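PDB 4CE0: O-methyltransferase from Saccharopolyspora spinosa, which transfers a methyl group from S-adenosylmethionine to the 4'-hydroxyl of the rhamnose unit during biosynthesis of spinosyn. Local coordinates for the S-adenosyl-L-homocysteine site. Sequence-based numbering; all coordinates share one arbitrary frame.

The S-adenosyl-L-homocysteine site. Residues 53-55, 81, 83-85, 89, 111-112, 115-117, 139, 165-167, 183, 185-186, 191. With SAH (S-adenosyl-L-homocysteine), chain B.
The adenine of S-adenosyl-L-homocysteine, the product left by the methyl donor, lies flat on the ring of Phe167, their planes 5° apart and SAH N1 over the centre of the phenyl, whose edge meets Ser191 CA. Pro117 CD covers the opposite face, Met116 CE comes in at the C8 edge on that side, and the CE3 edge of Trp166 points at this face near N1. Ser112 CB covers one face of the Trp166 indole. Met54, bent at chi3, sets CE between the Trp85 face and the SAH sulfur, with Thr53 C and Leu139 C at the indole edge. This is the cofactor pocket of a Rossmann-like class I methyltransferase of the TylF/MycF family. Phe167 N donates to SAH N1 at 3.0 Å (162° at H), and Ser112 N to SAH N3. Ser191, a small hydroxyl able to give and take, donates through OG to SAH N7 at 2.8 Å and accepts from the 6-amino N6, which suits adenine.

Asp111, ending strand 107-111, suits the ribose cis-diol: OD1 accepts from SAH O2' at 2.8 Å and OD2 from SAH O3' at 2.7 Å, both on syn lone pairs. The anti lone pair of OD2 takes Val84 N (176° at H), and Ser112 OG reaches OD1 from above the plane, fixing rotation. Ser112 OG also donates to Gly115 O, which lies close to O2'; a water joins O2' to Leu139 O.

At the tail, Thr53 OG1 donates to SAH OXT at 2.6 Å and accepts from Ile55 N. SAH O clashes with the acceptors Glu81 OE2 (2.8 Å), Asp185 OD2 (2.9 Å) and Gly83 O (3.0 Å), while SAH N faces the donor Met54 N; amino and carboxylate may be modelled exchanged, since the acidic corner would suit an ammonium. Arg183 NH1 forms salt bridges to Glu81 and Asp185 within its guanidinium plane, which Ile55 CD1 covers. Asp185 also binds Mg(2+), linking cofactor and metal sites.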
ATOM      1  N   THR A  53       3.441 -12.221  -0.170  1.00 23.21           N
ATOM      2  CA  THR A  53       3.124 -13.293  -1.103  1.00 18.26           C
ATOM      3  C   THR A  53       4.243 -13.477  -2.105  1.00 23.63           C
ATOM      4  O   THR A  53       4.946 -12.523  -2.438  1.00 27.53           O
ATOM      5  CB  THR A  53       1.803 -13.030  -1.887  1.00 23.65           C
ATOM      6  OG1 THR A  53       1.482 -14.190  -2.654  1.00 13.14           O
ATOM      7  CG2 THR A  53       1.929 -11.838  -2.828  1.00 22.96           C
ATOM      8  N   MET A  54       4.371 -14.717  -2.589  1.00 19.81           N
ATOM      9  CA  MET A  54       5.360 -15.082  -3.571  1.00 20.00           C
ATOM     10  C   MET A  54       4.729 -15.233  -4.965  1.00 28.78           C
ATOM     11  O   MET A  54       5.437 -15.455  -5.959  1.00 23.24           O
ATOM     12  CB  MET A  54       6.097 -16.361  -3.127  1.00 23.94           C
ATOM     13  CG  MET A  54       5.314 -17.662  -3.285  1.00 27.92           C
ATOM     14  SD  MET A  54       6.309 -19.127  -2.922  1.00 34.02           S
ATOM     15  CE  MET A  54       6.591 -19.020  -1.154  1.00 23.76           C
ATOM     16  N   ILE A  55       3.407 -15.062  -5.072  1.00 19.23           N
ATOM     17  CA  ILE A  55       2.756 -15.382  -6.346  1.00 22.27           C
ATOM     18  C   ILE A  55       2.864 -14.361  -7.474  1.00 23.73           C
ATOM     19  O   ILE A  55       2.507 -14.687  -8.603  1.00 23.05           O
ATOM     20  CB  ILE A  55       1.255 -15.806  -6.172  1.00 22.31           C
ATOM     21  CG1 ILE A  55       0.380 -14.606  -5.859  1.00 12.87           C
ATOM     22  CG2 ILE A  55       1.156 -16.893  -5.139  1.00 19.85           C
ATOM     23  CD1 ILE A  55      -1.140 -14.900  -5.824  1.00 14.78           C
ATOM     24  N   GLU A  81      -7.705 -20.692   0.899  1.00 16.08           N
ATOM     25  CA  GLU A  81      -6.404 -21.030   0.310  1.00 23.21           C
ATOM     26  C   GLU A  81      -5.685 -22.089   1.130  1.00 24.53           C
ATOM     27  O   GLU A  81      -5.478 -21.948   2.343  1.00 16.99           O
ATOM     28  CB  GLU A  81      -5.481 -19.817   0.079  1.00 26.80           C
ATOM     29  CG  GLU A  81      -4.190 -20.201  -0.754  1.00 23.82           C
ATOM     30  CD  GLU A  81      -3.142 -19.120  -0.814  1.00 35.58           C
ATOM     31  OE1 GLU A  81      -2.920 -18.462   0.240  1.00 34.13           O
ATOM     32  OE2 GLU A  81      -2.526 -18.931  -1.905  1.00 32.94           O
ATOM     33  N   GLY A  83      -2.384 -23.484   1.540  1.00 20.11           N
ATOM     34  CA  GLY A  83      -0.993 -23.103   1.328  1.00 20.56           C
ATOM     35  C   GLY A  83      -0.890 -21.582   1.250  1.00 15.84           C
ATOM     36  O   GLY A  83      -1.128 -20.996   0.183  1.00 19.72           O
ATOM     37  N   VAL A  84      -0.548 -20.961   2.382  1.00 18.11           N
ATOM     38  CA  VAL A  84      -0.632 -19.507   2.548  1.00 21.76           C
ATOM     39  C   VAL A  84       0.702 -18.797   2.790  1.00 26.00           C
ATOM     40  O   VAL A  84       0.805 -17.599   2.530  1.00 17.48           O
ATOM     41  CB  VAL A  84      -1.639 -19.138   3.672  1.00 25.21           C
ATOM     42  CG1 VAL A  84      -2.864 -19.985   3.537  1.00 23.21           C
ATOM     43  CG2 VAL A  84      -1.026 -19.265   5.108  1.00 19.79           C
ATOM     44  N   TRP A  85       1.726 -19.541   3.224  1.00 23.33           N
ATOM     45  CA  TRP A  85       3.040 -18.962   3.529  1.00 19.03           C
ATOM     46  C   TRP A  85       2.832 -17.759   4.433  1.00 20.88           C
ATOM     47  O   TRP A  85       2.288 -17.909   5.537  1.00 25.07           O
ATOM     48  CB  TRP A  85       3.793 -18.602   2.254  1.00 22.09           C
ATOM     49  CG  TRP A  85       5.228 -18.255   2.408  1.00 24.25           C
ATOM     50  CD1 TRP A  85       6.160 -18.950   3.122  1.00 20.69           C
ATOM     51  CD2 TRP A  85       5.934 -17.169   1.774  1.00 19.73           C
ATOM     52  NE1 TRP A  85       7.393 -18.344   3.006  1.00 26.47           N
ATOM     53  CE2 TRP A  85       7.282 -17.254   2.189  1.00 23.50           C
ATOM     54  CE3 TRP A  85       5.554 -16.132   0.920  1.00 25.61           C
ATOM     55  CZ2 TRP A  85       8.250 -16.330   1.781  1.00 27.11           C
ATOM     56  CZ3 TRP A  85       6.519 -15.202   0.527  1.00 25.40           C
ATOM     57  CH2 TRP A  85       7.846 -15.304   0.973  1.00 22.45           C
ATOM     58  N   ALA A  89      -1.748 -13.825  -0.246  1.00 14.00           N
ATOM     59  CA  ALA A  89      -2.873 -14.098  -1.131  1.00 22.39           C
ATOM     60  C   ALA A  89      -4.185 -14.060  -0.365  1.00 22.72           C
ATOM     61  O   ALA A  89      -5.189 -13.573  -0.857  1.00 18.37           O
ATOM     62  CB  ALA A  89      -2.694 -15.432  -1.812  1.00 24.22           C
ATOM     63  N   ASP A 111      -3.305 -23.913   6.469  1.00 23.32           N
ATOM     64  CA  ASP A 111      -1.896 -24.206   6.356  1.00 20.31           C
ATOM     65  C   ASP A 111      -1.432 -25.044   7.537  1.00 24.65           C
ATOM     66  O   ASP A 111      -2.134 -25.155   8.549  1.00 23.84           O
ATOM     67  CB  ASP A 111      -1.113 -22.894   6.322  1.00 22.37           C
ATOM     68  CG  ASP A 111       0.272 -23.062   5.722  1.00 29.28           C
ATOM     69  OD1 ASP A 111       1.183 -23.554   6.430  1.00 24.78           O
ATOM     70  OD2 ASP A 111       0.455 -22.679   4.551  1.00 28.49           O
ATOM     71  N   SER A 112      -0.243 -25.627   7.425  1.00 22.02           N
ATOM     72  CA  SER A 112       0.394 -26.232   8.603  1.00 31.80           C
ATOM     73  C   SER A 112       0.934 -25.149   9.544  1.00 31.85           C
ATOM     74  O   SER A 112       0.976 -25.341  10.749  1.00 28.18           O
ATOM     75  CB  SER A 112       1.563 -27.105   8.187  1.00 29.50           C
ATOM     76  OG  SER A 112       2.540 -26.287   7.593  1.00 32.06           O
ATOM     77  N   GLY A 115       5.439 -24.973   7.484  1.00 38.67           N
ATOM     78  CA  GLY A 115       6.064 -25.280   6.209  1.00 38.75           C
ATOM     79  C   GLY A 115       5.636 -26.635   5.687  1.00 31.54           C
ATOM     80  O   GLY A 115       4.604 -27.180   6.108  1.00 31.19           O
ATOM     81  N   MET A 116       6.444 -27.165   4.775  1.00 35.16           N
ATOM     82  CA  MET A 116       6.142 -28.387   4.024  1.00 36.14           C
ATOM     83  C   MET A 116       6.357 -29.638   4.883  1.00 28.55           C
ATOM     84  O   MET A 116       7.244 -29.656   5.722  1.00 38.21           O
ATOM     85  CB  MET A 116       7.075 -28.488   2.824  1.00 38.10           C
ATOM     86  CG  MET A 116       7.307 -27.176   2.084  1.00 42.48           C
ATOM     87  SD  MET A 116       5.842 -26.478   1.285  1.00 40.40           S
ATOM     88  CE  MET A 116       5.369 -27.779   0.153  1.00 40.46           C
ATOM     89  N   PRO A 117       5.560 -30.690   4.650  1.00 38.77           N
ATOM     90  CA  PRO A 117       5.801 -31.986   5.311  1.00 37.24           C
ATOM     91  C   PRO A 117       6.990 -32.754   4.699  1.00 41.98           C
ATOM     92  O   PRO A 117       7.511 -32.328   3.663  1.00 40.41           O
ATOM     93  CB  PRO A 117       4.491 -32.747   5.070  1.00 39.49           C
ATOM     94  CG  PRO A 117       3.954 -32.178   3.777  1.00 42.68           C
ATOM     95  CD  PRO A 117       4.384 -30.725   3.754  1.00 39.32           C
ATOM     96  N   LEU A 139       9.895 -21.765   4.346  1.00 39.22           N
ATOM     97  CA  LEU A 139       8.503 -21.748   3.944  1.00 42.29           C
ATOM     98  C   LEU A 139       7.609 -21.923   5.167  1.00 37.90           C
ATOM     99  O   LEU A 139       6.373 -21.914   5.060  1.00 36.24           O
ATOM    100  CB  LEU A 139       8.264 -22.888   2.975  1.00 42.33           C
ATOM    101  CG  LEU A 139       9.069 -22.713   1.696  1.00 32.18           C
ATOM    102  CD1 LEU A 139       9.286 -24.067   1.011  1.00 37.92           C
ATOM    103  CD2 LEU A 139       8.322 -21.761   0.819  1.00 31.48           C
ATOM    104  N   GLY A 165      -2.856 -27.045  10.645  1.00 28.66           N
ATOM    105  CA  GLY A 165      -2.611 -28.473  10.711  1.00 35.42           C
ATOM    106  C   GLY A 165      -2.162 -28.956   9.361  1.00 43.26           C
ATOM    107  O   GLY A 165      -2.164 -28.191   8.393  1.00 29.00           O
ATOM    108  N   TRP A 166      -1.735 -30.211   9.296  1.00 41.82           N
ATOM    109  CA  TRP A 166      -1.476 -30.847   8.016  1.00 38.78           C
ATOM    110  C   TRP A 166      -2.816 -31.090   7.353  1.00 28.59           C
ATOM    111  O   TRP A 166      -3.763 -31.496   8.009  1.00 33.42           O
ATOM    112  CB  TRP A 166      -0.685 -32.148   8.228  1.00 41.50           C
ATOM    113  CG  TRP A 166       0.557 -31.874   9.006  1.00 39.81           C
ATOM    114  CD1 TRP A 166       0.792 -32.154  10.325  1.00 43.26           C
ATOM    115  CD2 TRP A 166       1.722 -31.203   8.525  1.00 46.32           C
ATOM    116  NE1 TRP A 166       2.040 -31.709  10.686  1.00 41.95           N
ATOM    117  CE2 TRP A 166       2.637 -31.131   9.593  1.00 49.03           C
ATOM    118  CE3 TRP A 166       2.088 -30.663   7.286  1.00 37.41           C
ATOM    119  CZ2 TRP A 166       3.896 -30.544   9.457  1.00 47.72           C
ATOM    120  CZ3 TRP A 166       3.338 -30.086   7.156  1.00 32.78           C
ATOM    121  CH2 TRP A 166       4.221 -30.023   8.235  1.00 36.95           C
ATOM    122  N   PHE A 167      -2.903 -30.811   6.055  1.00 25.18           N
ATOM    123  CA  PHE A 167      -4.158 -30.998   5.310  1.00 29.90           C
ATOM    124  C   PHE A 167      -4.816 -32.381   5.536  1.00 31.01           C
ATOM    125  O   PHE A 167      -6.042 -32.509   5.681  1.00 33.85           O
ATOM    126  CB  PHE A 167      -3.901 -30.816   3.817  1.00 29.56           C
ATOM    127  CG  PHE A 167      -3.419 -29.443   3.445  1.00 29.94           C
ATOM    128  CD1 PHE A 167      -3.636 -28.350   4.281  1.00 31.08           C
ATOM    129  CD2 PHE A 167      -2.721 -29.251   2.261  1.00 26.47           C
ATOM    130  CE1 PHE A 167      -3.185 -27.073   3.921  1.00 35.64           C
ATOM    131  CE2 PHE A 167      -2.255 -27.991   1.896  1.00 30.60           C
ATOM    132  CZ  PHE A 167      -2.490 -26.891   2.724  1.00 34.26           C
ATOM    133  N   ARG A 183      -8.338 -21.848  -3.660  1.00 15.85           N
ATOM    134  CA  ARG A 183      -6.991 -21.609  -4.174  1.00 20.70           C
ATOM    135  C   ARG A 183      -6.020 -22.642  -3.597  1.00 19.65           C
ATOM    136  O   ARG A 183      -5.934 -22.807  -2.388  1.00 21.61           O
ATOM    137  CB  ARG A 183      -6.532 -20.184  -3.887  1.00 24.79           C
ATOM    138  CG  ARG A 183      -5.242 -19.813  -4.602  1.00 16.35           C
ATOM    139  CD  ARG A 183      -4.831 -18.335  -4.424  1.00 20.88           C
ATOM    140  NE  ARG A 183      -4.046 -18.050  -5.597  1.00 13.76           N
ATOM    141  CZ  ARG A 183      -2.761 -18.342  -5.742  1.00 23.76           C
ATOM    142  NH1 ARG A 183      -2.039 -18.797  -4.715  1.00 17.46           N
ATOM    143  NH2 ARG A 183      -2.202 -18.119  -6.921  1.00 21.93           N
ATOM    144  N   ASP A 185      -2.217 -23.871  -3.275  1.00 22.13           N
ATOM    145  CA  ASP A 185      -0.849 -23.427  -3.398  1.00 21.34           C
ATOM    146  C   ASP A 185      -0.009 -24.221  -2.427  1.00 22.18           C
ATOM    147  O   ASP A 185       0.817 -23.675  -1.714  1.00 28.21           O
ATOM    148  CB  ASP A 185      -0.743 -21.915  -3.153  1.00 19.55           C
ATOM    149  CG  ASP A 185       0.491 -21.296  -3.803  1.00 23.74           C
ATOM    150  OD1 ASP A 185       1.362 -22.071  -4.302  1.00 24.71           O
ATOM    151  OD2 ASP A 185       0.587 -20.032  -3.830  1.00 21.85           O
ATOM    152  N   GLY A 186      -0.289 -25.514  -2.357  1.00 25.64           N
ATOM    153  CA  GLY A 186       0.651 -26.483  -1.816  1.00 35.88           C
ATOM    154  C   GLY A 186       1.282 -27.107  -3.044  1.00 49.36           C
ATOM    155  O   GLY A 186       0.588 -27.483  -3.989  1.00 57.98           O
ATOM    156  N   SER A 191      -0.469 -32.690  -1.045  1.00 28.92           N
ATOM    157  CA  SER A 191      -1.104 -31.457  -0.595  1.00 32.56           C
ATOM    158  C   SER A 191      -2.231 -31.076  -1.551  1.00 33.75           C
ATOM    159  O   SER A 191      -3.355 -30.776  -1.132  1.00 29.12           O
ATOM    160  CB  SER A 191      -0.077 -30.326  -0.553  1.00 33.66           C
ATOM    161  OG  SER A 191       0.994 -30.641   0.321  1.00 31.49           O
TER
HETATM  162  N   SAH B1250       2.959 -16.904  -1.122  1.00 23.49           N
HETATM  163  CA  SAH B1250       2.359 -18.217  -1.414  1.00 43.23           C
HETATM  164  CB  SAH B1250       2.608 -19.310  -0.404  1.00 37.00           C
HETATM  165  CG  SAH B1250       2.317 -20.800  -0.574  1.00 29.46           C
HETATM  166  SD  SAH B1250       3.876 -21.606  -0.098  1.00 25.34           S
HETATM  167  C   SAH B1250       0.943 -17.805  -1.356  1.00 38.46           C
HETATM  168  O   SAH B1250       0.139 -18.717  -1.255  1.00 22.90           O
HETATM  169  OXT SAH B1250       0.883 -16.429  -1.441  1.00 20.03           O
HETATM  170  C5' SAH B1250       3.312 -23.290   0.339  1.00 20.21           C
HETATM  171  C4' SAH B1250       2.551 -23.378   1.669  1.00 18.26           C
HETATM  172  O4' SAH B1250       1.837 -24.593   1.754  1.00 22.87           O
HETATM  173  C3' SAH B1250       3.440 -23.349   2.916  1.00 26.44           C
HETATM  174  O3' SAH B1250       3.009 -22.271   3.719  1.00 30.09           O
HETATM  175  C2' SAH B1250       3.279 -24.704   3.617  1.00 32.34           C
HETATM  176  O2' SAH B1250       3.343 -24.739   5.059  1.00 24.94           O
HETATM  177  C1' SAH B1250       1.926 -25.157   3.061  1.00 19.34           C
HETATM  178  N9  SAH B1250       1.702 -26.617   2.943  1.00 19.93           N
HETATM  179  C8  SAH B1250       2.150 -27.415   1.912  1.00 33.94           C
HETATM  180  N7  SAH B1250       1.695 -28.657   2.126  1.00 33.74           N
HETATM  181  C5  SAH B1250       0.936 -28.667   3.243  1.00 32.19           C
HETATM  182  C6  SAH B1250       0.234 -29.665   3.923  1.00 32.84           C
HETATM  183  N6  SAH B1250       0.211 -30.918   3.475  1.00 30.92           N
HETATM  184  N1  SAH B1250      -0.442 -29.359   5.079  1.00 28.74           N
HETATM  185  C2  SAH B1250      -0.466 -28.071   5.576  1.00 31.20           C
HETATM  186  N3  SAH B1250       0.256 -27.106   4.913  1.00 26.00           N
HETATM  187  C4  SAH B1250       0.913 -27.378   3.752  1.00 27.35           C
HETATM  188  O   HOH W   1       4.264 -22.303   6.796  1.00 33.46           O